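Local atomic coordinates of Slr1438 protein (Synechocystis sp., PDB entry 3K25), a protein that is of unknown function but belongs to the aldose 1-epimerase family, so it may bind carbohydrate and act as an isomerase. Residues Val133-Leu138 with Arg144-Ile149; Tyr14-Asp19 with Ala23-Val28; Val35-Val40 with Phe48-Phe53; Leu116-Ala121 with Pro127-Leu132. All coordinates share one frame; numbering follows the deposited sequence.

Contact 1. Residues Val133-Leu138 with Arg144-Ile149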
# COMPACT_ATOMS: atom_id res chain seq x y z
N VAL A 133 -11.55 -8.57 -2.48
CA VAL A 133 -11.84 -8.90 -1.10
C VAL A 133 -10.47 -9.05 -0.45
O VAL A 133 -9.69 -9.93 -0.81
CB VAL A 133 -12.64 -10.22 -0.91
CG1 VAL A 133 -14.06 -10.08 -1.46
CG2 VAL A 133 -11.92 -11.35 -1.60
N PHE A 134 -10.16 -8.15 0.48
CA PHE A 134 -8.87 -8.19 1.16
C PHE A 134 -9.12 -8.64 2.58
O PHE A 134 -10.13 -8.28 3.19
CB PHE A 134 -8.20 -6.81 1.18
CG PHE A 134 -7.64 -6.36 -0.16
CD1 PHE A 134 -8.00 -7.00 -1.35
CD2 PHE A 134 -6.78 -5.26 -0.22
CE1 PHE A 134 -7.52 -6.55 -2.58
CE2 PHE A 134 -6.29 -4.80 -1.45
CZ PHE A 134 -6.66 -5.44 -2.63
N SER A 135 -8.19 -9.43 3.09
CA SER A 135 -8.28 -9.93 4.44
C SER A 135 -7.09 -9.38 5.22
O SER A 135 -5.94 -9.58 4.83
CB SER A 135 -8.26 -11.47 4.44
OG SER A 135 -8.34 -12.00 5.75
N TYR A 136 -7.38 -8.67 6.29
CA TYR A 136 -6.32 -8.12 7.12
C TYR A 136 -6.29 -8.96 8.38
O TYR A 136 -7.27 -9.04 9.11
CB TYR A 136 -6.60 -6.66 7.46
CG TYR A 136 -6.90 -5.78 6.27
CD1 TYR A 136 -8.07 -5.94 5.54
CD2 TYR A 136 -6.03 -4.75 5.90
CE1 TYR A 136 -8.39 -5.10 4.49
CE2 TYR A 136 -6.34 -3.90 4.84
CZ TYR A 136 -7.52 -4.08 4.15
OH TYR A 136 -7.89 -3.20 3.15
N GLN A 137 -5.15 -9.60 8.62
CA GLN A 137 -4.95 -10.47 9.78
C GLN A 137 -3.82 -9.94 10.63
O GLN A 137 -2.72 -9.73 10.15
CB GLN A 137 -4.65 -11.88 9.29
CG GLN A 137 -5.66 -12.32 8.26
CD GLN A 137 -5.27 -13.56 7.52
OE1 GLN A 137 -4.14 -14.03 7.62
NE2 GLN A 137 -6.20 -14.12 6.76
N LEU A 138 -4.13 -9.71 11.91
CA LEU A 138 -3.17 -9.20 12.87
C LEU A 138 -2.86 -10.22 13.95
O LEU A 138 -3.76 -10.68 14.65
CB LEU A 138 -3.72 -7.95 13.54
CG LEU A 138 -2.73 -7.33 14.53
CD1 LEU A 138 -1.80 -6.41 13.75
CD2 LEU A 138 -3.47 -6.54 15.63
N ARG A 144 -0.63 -9.26 8.05
CA ARG A 144 -0.71 -9.95 6.77
C ARG A 144 -1.99 -9.51 6.09
O ARG A 144 -3.05 -9.44 6.72
CB ARG A 144 -0.75 -11.47 6.99
CG ARG A 144 -0.71 -12.29 5.70
CD ARG A 144 -0.97 -13.78 5.96
NE ARG A 144 -0.64 -14.61 4.79
CZ ARG A 144 0.60 -14.75 4.32
NH1 ARG A 144 1.61 -14.12 4.90
NH2 ARG A 144 0.82 -15.52 3.25
N ILE A 145 -1.91 -9.20 4.81
CA ILE A 145 -3.09 -8.80 4.06
C ILE A 145 -3.16 -9.77 2.90
O ILE A 145 -2.17 -10.00 2.20
CB ILE A 145 -2.99 -7.36 3.53
CG1 ILE A 145 -2.50 -6.43 4.63
CG2 ILE A 145 -4.38 -6.91 3.07
CD1 ILE A 145 -2.51 -4.97 4.25
N GLU A 146 -4.33 -10.36 2.72
CA GLU A 146 -4.52 -11.32 1.65
C GLU A 146 -5.52 -10.74 0.68
O GLU A 146 -6.56 -10.20 1.07
CB GLU A 146 -5.00 -12.65 2.24
CG GLU A 146 -4.08 -13.17 3.33
CD GLU A 146 -4.43 -14.56 3.81
OE1 GLU A 146 -5.62 -14.82 4.12
OE2 GLU A 146 -3.51 -15.41 3.89
N GLN A 147 -5.20 -10.86 -0.60
CA GLN A 147 -6.06 -10.31 -1.63
C GLN A 147 -6.56 -11.35 -2.60
O GLN A 147 -5.88 -12.33 -2.89
CB GLN A 147 -5.32 -9.24 -2.44
CG GLN A 147 -4.42 -8.28 -1.66
CD GLN A 147 -3.05 -8.88 -1.37
OE1 GLN A 147 -2.42 -9.45 -2.26
NE2 GLN A 147 -2.58 -8.75 -0.13
N ARG A 148 -7.78 -11.12 -3.09
CA ARG A 148 -8.38 -11.95 -4.11
C ARG A 148 -8.85 -10.90 -5.11
O ARG A 148 -9.68 -10.05 -4.79
CB ARG A 148 -9.57 -12.77 -3.61
CG ARG A 148 -10.12 -13.73 -4.67
CD ARG A 148 -11.29 -14.58 -4.18
NE ARG A 148 -12.39 -13.76 -3.67
CZ ARG A 148 -13.59 -14.21 -3.34
NH1 ARG A 148 -13.88 -15.50 -3.47
NH2 ARG A 148 -14.51 -13.38 -2.86
N ILE A 149 -8.26 -10.92 -6.30
CA ILE A 149 -8.63 -9.97 -7.34
C ILE A 149 -9.53 -10.76 -8.28
O ILE A 149 -9.10 -11.73 -8.91
CB ILE A 149 -7.37 -9.45 -8.10
CG1 ILE A 149 -6.37 -8.84 -7.11
CG2 ILE A 149 -7.77 -8.37 -9.10
CD1 ILE A 149 -5.64 -9.84 -6.25
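Gln137 and Arg144 sit opposite each other in the beta hairpin made by strands 130-139 and 142-151, two inner strands of a large antiparallel sheet. As a hydrogen-bonded pair they exchange two nearly straight backbone bonds, Gln137 N to Arg144 O at 2.8 Å and Arg144 N to Gln137 O at 3.0 Å. Two residues along, Ser135 and Glu146 form the next such pair, with Ser135 N 2.7 Å from Glu146 O. Above these pairs the polar side chains knit together. Gln137 NE2 gives a hydrogen bond to Ser135 OG and a weak, bent one to Glu146 OE1 (2.8 Å), the amide and carboxylate planes standing 59° apart. The other carboxylate oxygen, Glu146 OE2, takes the salt bridge from Arg144 NE at 3.1 Å, lying in the plane of the guanidinium. This network continues beyond the hairpin, since Ser135 OG also bonds to Asp113, and Arg144 reaches Asn283 and packs its cation on Trp281. Phe134, Tyr136, Ile145 and Gln147 make the opposite face. Gln147 CG, anti to its carbonyl carbon (chi1 -41°), lies over the centre of the Phe134 ring, 3.6 Å from the centroid; the bend at chi2 then turns the amide away, and OE1 goes on to Tyr237. Replacing Phe134 by an alanine would probably take away the surface under the Gln147 methylenes and open a gap beside Trp99, which now meets the ring edge-to-face. Next along, Ile145 CG2 rides over the Tyr136 ring nearer its rim, and Ile145 CD1 comes to 3.9 Å from Tyr136 CD2.

Contact 2. Residues Tyr14-Asp19 with Ala23-Val28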
# COMPACT_ATOMS: atom_id res chain seq x y z
N TYR A 14 -12.24 0.66 12.73
CA TYR A 14 -12.16 -0.66 13.33
C TYR A 14 -10.85 -0.74 14.09
O TYR A 14 -9.85 -0.16 13.67
CB TYR A 14 -12.25 -1.75 12.27
CG TYR A 14 -13.68 -2.22 12.06
CD1 TYR A 14 -14.59 -1.46 11.33
CD2 TYR A 14 -14.14 -3.39 12.68
CE1 TYR A 14 -15.93 -1.85 11.23
CE2 TYR A 14 -15.46 -3.79 12.59
CZ TYR A 14 -16.36 -3.02 11.87
OH TYR A 14 -17.67 -3.42 11.80
N HIS A 15 -10.87 -1.45 15.21
CA HIS A 15 -9.68 -1.61 16.05
C HIS A 15 -9.34 -3.08 16.21
O HIS A 15 -10.17 -3.87 16.65
CB HIS A 15 -9.91 -0.99 17.42
CG HIS A 15 -10.05 0.50 17.38
ND1 HIS A 15 -8.97 1.35 17.34
CD2 HIS A 15 -11.15 1.29 17.37
CE1 HIS A 15 -9.39 2.60 17.30
NE2 HIS A 15 -10.71 2.60 17.32
N LEU A 16 -8.12 -3.44 15.85
CA LEU A 16 -7.69 -4.83 15.95
C LEU A 16 -6.61 -4.97 17.01
O LEU A 16 -5.79 -4.06 17.20
CB LEU A 16 -7.18 -5.35 14.60
CG LEU A 16 -8.23 -5.78 13.57
CD1 LEU A 16 -8.99 -4.56 13.03
CD2 LEU A 16 -7.55 -6.54 12.43
N GLU A 17 -6.60 -6.11 17.70
CA GLU A 17 -5.60 -6.34 18.73
C GLU A 17 -5.33 -7.78 19.16
O GLU A 17 -6.17 -8.68 18.99
CB GLU A 17 -5.94 -5.51 19.98
CG GLU A 17 -5.91 -6.30 21.28
CD GLU A 17 -6.21 -5.45 22.49
OE1 GLU A 17 -5.37 -4.59 22.83
OE2 GLU A 17 -7.28 -5.64 23.09
N ASP A 18 -4.13 -7.95 19.71
CA ASP A 18 -3.63 -9.18 20.29
C ASP A 18 -3.05 -8.69 21.62
O ASP A 18 -1.90 -8.26 21.68
CB ASP A 18 -2.53 -9.82 19.43
CG ASP A 18 -1.92 -11.09 20.08
OD1 ASP A 18 -2.62 -11.79 20.85
OD2 ASP A 18 -0.74 -11.39 19.79
N ASP A 19 -3.88 -8.73 22.67
CA ASP A 19 -3.48 -8.28 24.00
C ASP A 19 -2.26 -9.02 24.51
O ASP A 19 -1.66 -8.62 25.50
CB ASP A 19 -4.64 -8.41 25.01
CG ASP A 19 -5.19 -9.83 25.11
OD1 ASP A 19 -4.43 -10.80 24.89
OD2 ASP A 19 -6.40 -9.97 25.41
N ALA A 23 -0.36 -5.81 20.57
CA ALA A 23 -0.48 -5.26 19.23
C ALA A 23 -1.88 -4.75 18.94
O ALA A 23 -2.88 -5.44 19.18
CB ALA A 23 -0.09 -6.31 18.21
N ARG A 24 -1.95 -3.53 18.43
CA ARG A 24 -3.23 -2.94 18.08
C ARG A 24 -3.14 -2.18 16.76
O ARG A 24 -2.15 -1.48 16.48
CB ARG A 24 -3.75 -2.04 19.21
CG ARG A 24 -2.70 -1.18 19.93
CD ARG A 24 -3.12 -0.99 21.40
NE ARG A 24 -4.50 -0.55 21.52
CZ ARG A 24 -5.34 -0.97 22.47
NH1 ARG A 24 -4.93 -1.84 23.37
NH2 ARG A 24 -6.59 -0.52 22.51
N LEU A 25 -4.17 -2.34 15.94
CA LEU A 25 -4.21 -1.70 14.64
C LEU A 25 -5.53 -0.98 14.42
O LEU A 25 -6.58 -1.37 14.95
CB LEU A 25 -3.97 -2.77 13.56
CG LEU A 25 -3.97 -2.41 12.07
CD1 LEU A 25 -3.10 -3.43 11.33
CD2 LEU A 25 -5.39 -2.39 11.52
N SER A 26 -5.47 0.10 13.64
CA SER A 26 -6.66 0.88 13.33
C SER A 26 -6.90 0.86 11.83
O SER A 26 -6.05 1.30 11.05
CB SER A 26 -6.49 2.32 13.82
OG SER A 26 -6.22 2.36 15.21
N LEU A 27 -8.06 0.35 11.43
CA LEU A 27 -8.42 0.29 10.02
C LEU A 27 -9.75 1.01 9.79
O LEU A 27 -10.72 0.76 10.48
CB LEU A 27 -8.49 -1.19 9.59
CG LEU A 27 -9.17 -1.65 8.30
CD1 LEU A 27 -8.89 -0.74 7.14
CD2 LEU A 27 -8.70 -3.06 8.03
N VAL A 28 -9.77 1.96 8.85
CA VAL A 28 -10.98 2.71 8.54
C VAL A 28 -11.38 2.46 7.07
O VAL A 28 -10.92 3.14 6.15
CB VAL A 28 -10.79 4.24 8.89
CG1 VAL A 28 -9.36 4.62 8.74
CG2 VAL A 28 -11.69 5.13 8.02
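Glu17 and Arg24 face each other near the turn of a beta hairpin, strands 14-18 and 23-28, at one border of a small antiparallel sheet. They form a non-hydrogen-bonded pair, and their side chains run side by side in the same direction on the exposed face. From its base, Glu17 CB lies over the partner backbone, 3.2 Å from Ala23 O, and against Arg24 CB. One atom further, CG is still beside that carbonyl, now 3.8 Å from Ala23 O. Beyond CG the chain is extended (chi2 178°), carrying the carboxyl carbon clear of the backbone to Arg24 NH1. At the tip, OE1 closes a salt bridge with Arg24 NH1 at 2.8 Å. The carboxylate and guanidinium planes are 88° apart, so the two ions meet through one oxygen and one nitrogen and not as a flat, two-pronged pair. Arg24 gets there by bending at chi2 and chi3, which folds its chain back toward Glu17. Farther along the same face, His15 ND1 comes to 3.6 Å from Ser26 OG. Beneath the side chains, three hydrogen-bonded pairs, Tyr14 with Leu27, Leu16 with Leu25 and Asp18 with Ala23, make a regular ladder of six backbone bonds, among them Leu16 N to Leu25 O at 2.7 Å. Asp18 turns its carboxylate to Ser21 in the connecting turn. The buried face belongs to the leucines: Leu16 and Leu25 both press on Leu138, and Leu27 on Tyr136, of strand 130-139. Between the two strands on that face, Leu16 CB stands 4.2 Å from Leu25 CB.

Contact 3. Residues Val35-Val40 with Phe48-Phe53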
# COMPACT_ATOMS: atom_id res chain seq x y z
N VAL A 35 -5.48 0.87 6.41
CA VAL A 35 -4.88 0.60 7.71
C VAL A 35 -4.22 1.96 7.97
O VAL A 35 -3.37 2.40 7.20
CB VAL A 35 -3.73 -0.46 7.63
CG1 VAL A 35 -2.91 -0.44 8.91
CG2 VAL A 35 -4.31 -1.83 7.41
N THR A 36 -4.61 2.65 9.04
CA THR A 36 -4.02 3.95 9.29
C THR A 36 -2.88 3.90 10.28
O THR A 36 -1.80 4.43 10.01
CB THR A 36 -5.07 4.91 9.83
OG1 THR A 36 -5.64 4.36 11.02
CG2 THR A 36 -6.17 5.12 8.81
N GLU A 37 -3.11 3.26 11.42
CA GLU A 37 -2.08 3.17 12.45
C GLU A 37 -1.91 1.76 12.97
O GLU A 37 -2.85 0.97 12.96
CB GLU A 37 -2.42 4.10 13.63
CG GLU A 37 -2.81 5.51 13.21
CD GLU A 37 -2.83 6.49 14.37
OE1 GLU A 37 -3.23 6.10 15.49
OE2 GLU A 37 -2.47 7.66 14.16
N TRP A 38 -0.70 1.44 13.41
CA TRP A 38 -0.38 0.11 13.94
C TRP A 38 0.67 0.23 15.03
O TRP A 38 1.70 0.87 14.83
CB TRP A 38 0.13 -0.77 12.80
CG TRP A 38 0.67 -2.12 13.19
CD1 TRP A 38 0.38 -2.83 14.33
CD2 TRP A 38 1.54 -2.96 12.41
NE1 TRP A 38 1.02 -4.05 14.30
CE2 TRP A 38 1.74 -4.16 13.14
CE3 TRP A 38 2.17 -2.81 11.17
CZ2 TRP A 38 2.54 -5.20 12.67
CZ3 TRP A 38 2.97 -3.85 10.69
CH2 TRP A 38 3.14 -5.04 11.44
N THR A 39 0.39 -0.35 16.21
CA THR A 39 1.35 -0.31 17.33
C THR A 39 1.61 -1.66 17.97
O THR A 39 0.71 -2.48 18.16
CB THR A 39 0.92 0.64 18.47
OG1 THR A 39 -0.32 0.19 19.04
CG2 THR A 39 0.78 2.05 17.96
N VAL A 40 2.88 -1.88 18.28
CA VAL A 40 3.35 -3.10 18.92
C VAL A 40 4.03 -2.68 20.22
O VAL A 40 5.05 -2.01 20.21
CB VAL A 40 4.36 -3.82 18.02
CG1 VAL A 40 3.63 -4.69 17.03
CG2 VAL A 40 5.20 -2.79 17.27
N PHE A 48 1.60 8.25 10.42
CA PHE A 48 0.27 8.69 10.01
C PHE A 48 0.01 10.16 10.29
O PHE A 48 0.05 10.59 11.44
CB PHE A 48 -0.80 7.84 10.69
CG PHE A 48 -2.15 7.94 10.03
CD1 PHE A 48 -2.33 7.51 8.72
CD2 PHE A 48 -3.24 8.45 10.72
CE1 PHE A 48 -3.58 7.59 8.09
CE2 PHE A 48 -4.50 8.53 10.11
CZ PHE A 48 -4.66 8.10 8.79
N ASP A 49 -0.29 10.91 9.25
CA ASP A 49 -0.56 12.33 9.39
C ASP A 49 -2.04 12.54 9.73
O ASP A 49 -2.88 12.67 8.83
CB ASP A 49 -0.22 13.06 8.09
CG ASP A 49 -0.29 14.56 8.23
OD1 ASP A 49 -1.14 15.03 9.01
OD2 ASP A 49 0.50 15.27 7.55
N ARG A 50 -2.34 12.59 11.03
CA ARG A 50 -3.71 12.76 11.53
C ARG A 50 -4.41 14.04 11.10
O ARG A 50 -5.56 14.01 10.66
CB ARG A 50 -3.72 12.66 13.05
CG ARG A 50 -3.32 11.30 13.59
CD ARG A 50 -3.35 11.27 15.10
NE ARG A 50 -2.96 9.96 15.61
CZ ARG A 50 -2.72 9.69 16.89
NH1 ARG A 50 -2.81 10.66 17.79
NH2 ARG A 50 -2.37 8.46 17.26
N GLU A 51 -3.72 15.17 11.24
CA GLU A 51 -4.31 16.44 10.86
C GLU A 51 -4.74 16.44 9.41
O GLU A 51 -5.87 16.79 9.08
CB GLU A 51 -3.31 17.56 11.10
CG GLU A 51 -3.15 17.90 12.56
CD GLU A 51 -1.78 18.45 12.86
OE1 GLU A 51 -0.84 17.63 12.94
OE2 GLU A 51 -1.66 19.69 13.01
N ARG A 52 -3.83 16.02 8.54
CA ARG A 52 -4.13 15.97 7.12
C ARG A 52 -5.34 15.07 6.85
O ARG A 52 -6.21 15.41 6.05
CB ARG A 52 -2.91 15.46 6.37
CG ARG A 52 -3.04 15.50 4.87
CD ARG A 52 -1.88 14.75 4.25
NE ARG A 52 -1.96 14.74 2.79
CZ ARG A 52 -1.62 15.76 2.01
NH1 ARG A 52 -1.19 16.89 2.55
NH2 ARG A 52 -1.73 15.65 0.69
N PHE A 53 -5.39 13.93 7.54
CA PHE A 53 -6.47 12.96 7.37
C PHE A 53 -7.84 13.56 7.69
O PHE A 53 -8.88 12.93 7.46
CB PHE A 53 -6.22 11.74 8.28
CG PHE A 53 -7.08 10.54 7.94
CD1 PHE A 53 -7.91 9.98 8.90
CD2 PHE A 53 -6.99 9.94 6.68
CE1 PHE A 53 -8.66 8.83 8.62
CE2 PHE A 53 -7.73 8.79 6.37
CZ PHE A 53 -8.56 8.23 7.35
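Glu37 carries CG anti to its carbonyl carbon (chi1 -48°) and stays extended beyond it, so the carboxylate stands off strand 34-40 and meets Arg50, whose own chain is stretched out from CG to NE. The two chains cross at about a right angle, and the guanidinium grips the carboxylate side-on. Arg50 NE gives a fairly straight bond to Glu37 OE2 at 2.8 Å, with the oxygen in the guanidinium plane. Arg50 NH2 goes to Glu37 OE1 at 3.1 Å, that oxygen tilted somewhat from the plane. Both oxygens accept through their syn lone pairs, and the two-pronged hold should limit rotation of either group. Inward of the ion pair lies Phe48. Its CG is anti to the backbone N (chi1 -163°), which turns the ring onto the strand so that Thr36 CB sits over one face, 3.5 Å from the centroid and offset toward the rim. Glu37 CG passes the other end of the ring, 3.9 Å from Phe48 CD2, with the carboxylate nearly perpendicular to the ring plane. Phe48 CZ in turn stands over the centre of the Phe53 ring, and Thr36 CG2 is 4.2 Å from Phe53 CZ. Thr36 OG1 is bonded to Ser26 O, which fixes the methyl on the side of the two rings. In the loop, Asp49 OD1 accepts from Arg52 N at 2.9 Å, an Asx motif that folds the chain back toward the strand. Thr36 and Glu37 both face Ser26: a classic beta bulge between the inner strands 23-28 and 34-40 of a small antiparallel sheet.

Contact 4. Residues Leu116-Ala121 with Pro127-Leu132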
# COMPACT_ATOMS: atom_id res chain seq x y z
N LEU A 116 -14.31 -4.41 -2.01
CA LEU A 116 -14.40 -3.28 -2.91
C LEU A 116 -14.88 -3.79 -4.26
O LEU A 116 -14.21 -4.59 -4.92
CB LEU A 116 -13.06 -2.59 -3.08
CG LEU A 116 -13.13 -1.44 -4.09
CD1 LEU A 116 -14.36 -0.56 -3.81
CD2 LEU A 116 -11.83 -0.63 -4.01
N SER A 117 -16.06 -3.33 -4.65
CA SER A 117 -16.67 -3.74 -5.90
C SER A 117 -16.71 -2.62 -6.91
O SER A 117 -16.82 -1.43 -6.56
CB SER A 117 -18.10 -4.22 -5.65
OG SER A 117 -18.78 -4.44 -6.88
N HIS A 118 -16.64 -3.01 -8.17
CA HIS A 118 -16.72 -2.05 -9.25
C HIS A 118 -18.12 -1.40 -9.20
O HIS A 118 -19.02 -1.89 -8.52
CB HIS A 118 -16.52 -2.78 -10.58
CG HIS A 118 -17.56 -3.82 -10.85
ND1 HIS A 118 -18.79 -3.52 -11.39
CD2 HIS A 118 -17.56 -5.16 -10.63
CE1 HIS A 118 -19.51 -4.62 -11.49
NE2 HIS A 118 -18.79 -5.63 -11.04
N ASN A 119 -18.27 -0.28 -9.91
CA ASN A 119 -19.54 0.42 -10.03
C ASN A 119 -19.55 1.30 -11.29
O ASN A 119 -18.55 1.36 -12.01
CB ASN A 119 -19.86 1.23 -8.76
CG ASN A 119 -18.97 2.45 -8.58
OD1 ASN A 119 -18.40 2.98 -9.53
ND2 ASN A 119 -18.88 2.91 -7.34
N ASP A 120 -20.66 1.98 -11.56
CA ASP A 120 -20.75 2.82 -12.75
C ASP A 120 -19.63 3.84 -12.88
O ASP A 120 -19.10 4.04 -13.97
CB ASP A 120 -22.09 3.57 -12.81
CG ASP A 120 -23.28 2.63 -12.83
OD1 ASP A 120 -23.19 1.52 -13.40
OD2 ASP A 120 -24.33 3.03 -12.28
N ALA A 121 -19.29 4.48 -11.78
CA ALA A 121 -18.23 5.49 -11.79
C ALA A 121 -16.86 4.87 -12.06
O ALA A 121 -15.98 5.49 -12.67
CB ALA A 121 -18.21 6.24 -10.45
N PRO A 127 -13.07 -0.05 -17.52
CA PRO A 127 -14.13 -0.94 -18.03
C PRO A 127 -14.03 -2.42 -17.69
O PRO A 127 -14.11 -3.26 -18.59
CB PRO A 127 -14.08 -0.69 -19.53
CG PRO A 127 -12.61 -0.56 -19.76
CD PRO A 127 -12.19 0.36 -18.64
N PHE A 128 -13.87 -2.76 -16.41
CA PHE A 128 -13.79 -4.16 -16.02
C PHE A 128 -14.57 -4.40 -14.73
O PHE A 128 -14.42 -3.65 -13.76
CB PHE A 128 -12.33 -4.59 -15.85
CG PHE A 128 -11.51 -4.40 -17.09
CD1 PHE A 128 -11.51 -5.35 -18.10
CD2 PHE A 128 -10.74 -3.25 -17.25
CE1 PHE A 128 -10.76 -5.17 -19.26
CE2 PHE A 128 -9.98 -3.06 -18.40
CZ PHE A 128 -10.00 -4.03 -19.42
N ALA A 129 -15.39 -5.44 -14.74
CA ALA A 129 -16.22 -5.78 -13.58
C ALA A 129 -15.41 -6.44 -12.47
O ALA A 129 -15.61 -7.62 -12.16
CB ALA A 129 -17.35 -6.71 -14.03
N PHE A 130 -14.53 -5.66 -11.85
CA PHE A 130 -13.67 -6.18 -10.79
C PHE A 130 -14.34 -6.30 -9.43
O PHE A 130 -15.32 -5.61 -9.12
CB PHE A 130 -12.42 -5.29 -10.64
CG PHE A 130 -12.66 -4.04 -9.84
CD1 PHE A 130 -12.61 -4.08 -8.44
CD2 PHE A 130 -13.00 -2.85 -10.47
CE1 PHE A 130 -12.90 -2.94 -7.68
CE2 PHE A 130 -13.29 -1.70 -9.73
CZ PHE A 130 -13.24 -1.75 -8.32
N GLU A 131 -13.80 -7.19 -8.61
CA GLU A 131 -14.27 -7.37 -7.24
C GLU A 131 -13.06 -7.78 -6.39
O GLU A 131 -12.41 -8.78 -6.66
CB GLU A 131 -15.37 -8.42 -7.13
CG GLU A 131 -16.03 -8.37 -5.74
CD GLU A 131 -17.35 -9.11 -5.65
OE1 GLU A 131 -17.32 -10.36 -5.68
OE2 GLU A 131 -18.41 -8.45 -5.54
N LEU A 132 -12.78 -6.97 -5.38
CA LEU A 132 -11.65 -7.24 -4.50
C LEU A 132 -12.11 -7.53 -3.08
O LEU A 132 -12.96 -6.82 -2.55
CB LEU A 132 -10.72 -6.02 -4.46
CG LEU A 132 -9.68 -5.73 -5.54
CD1 LEU A 132 -10.20 -6.06 -6.92
CD2 LEU A 132 -9.31 -4.25 -5.43
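Phe130 lies under His118, where strands 110-117 and 130-139 part at the end of a large antiparallel sheet. The phenyl ring takes His118 over one face: His118 CA is 3.5 Å from Phe130 CE2, and CB makes a CH-pi contact 3.9 Å from the ring centroid. At the ring's edge, in its plane, stands Leu116 CG, 3.9 Å from Phe130 CE1. Phe130 reaches this place because its CG sits between the backbone N and the carbonyl carbon (chi1 81°), folding the ring across toward the partner strand. A glycine here in place of Phe130 would probably leave the backbone of His118 and the side chain of Leu116 facing a gap, and Phe68 without the ring it meets edge-to-face. Behind this first shell the backbone sets the spacing. Leu116 and Leu132 form a hydrogen-bonded pair, Leu116 N to Leu132 O and Leu132 N to Leu116 O both at 2.8 Å and almost straight. Next come the non-hydrogen-bonded pair Ser117 and Glu131 and a backbone bond from His118 N to Phe130 O, less certain because that oxygen is crowded in the model; then the strands part. Ser117 OG gives a bond to His118 O at 3.0 Å, and Ala129 is the centre of an inverse gamma turn. Asn119 then caps helix 120-123 through Thr122 N. Apart from backbone bonds, then, side chains within the two segments meet mainly through apolar contact, while Ser117 OG bonds within its own segment and Glu131 reaches across in a salt bridge to Arg115 on the partner strand.

Overall arrangement
Contacts 1 and 4 share strand 130-139 and belong to one large sheet: contact 4 sits where its strands diverge, contact 1 further along, about 18 Å away between centres. Contacts 2 and 3 are joined through neighbouring strands 23-28 and 34-40 of the smaller sheet, whose inner side packs on contact 1 through Leu27 and Val35 against Tyr136, and through Leu16 and Trp38 against Leu138. Contact 3 is the surface contact; the other three are partly buried. Ion pairs cross in contacts 2 and 3, whereas contact 1 keeps its salt bridge within one strand and contact 4 leans on an aromatic ring. Contact 4 touches neither 2 nor 3.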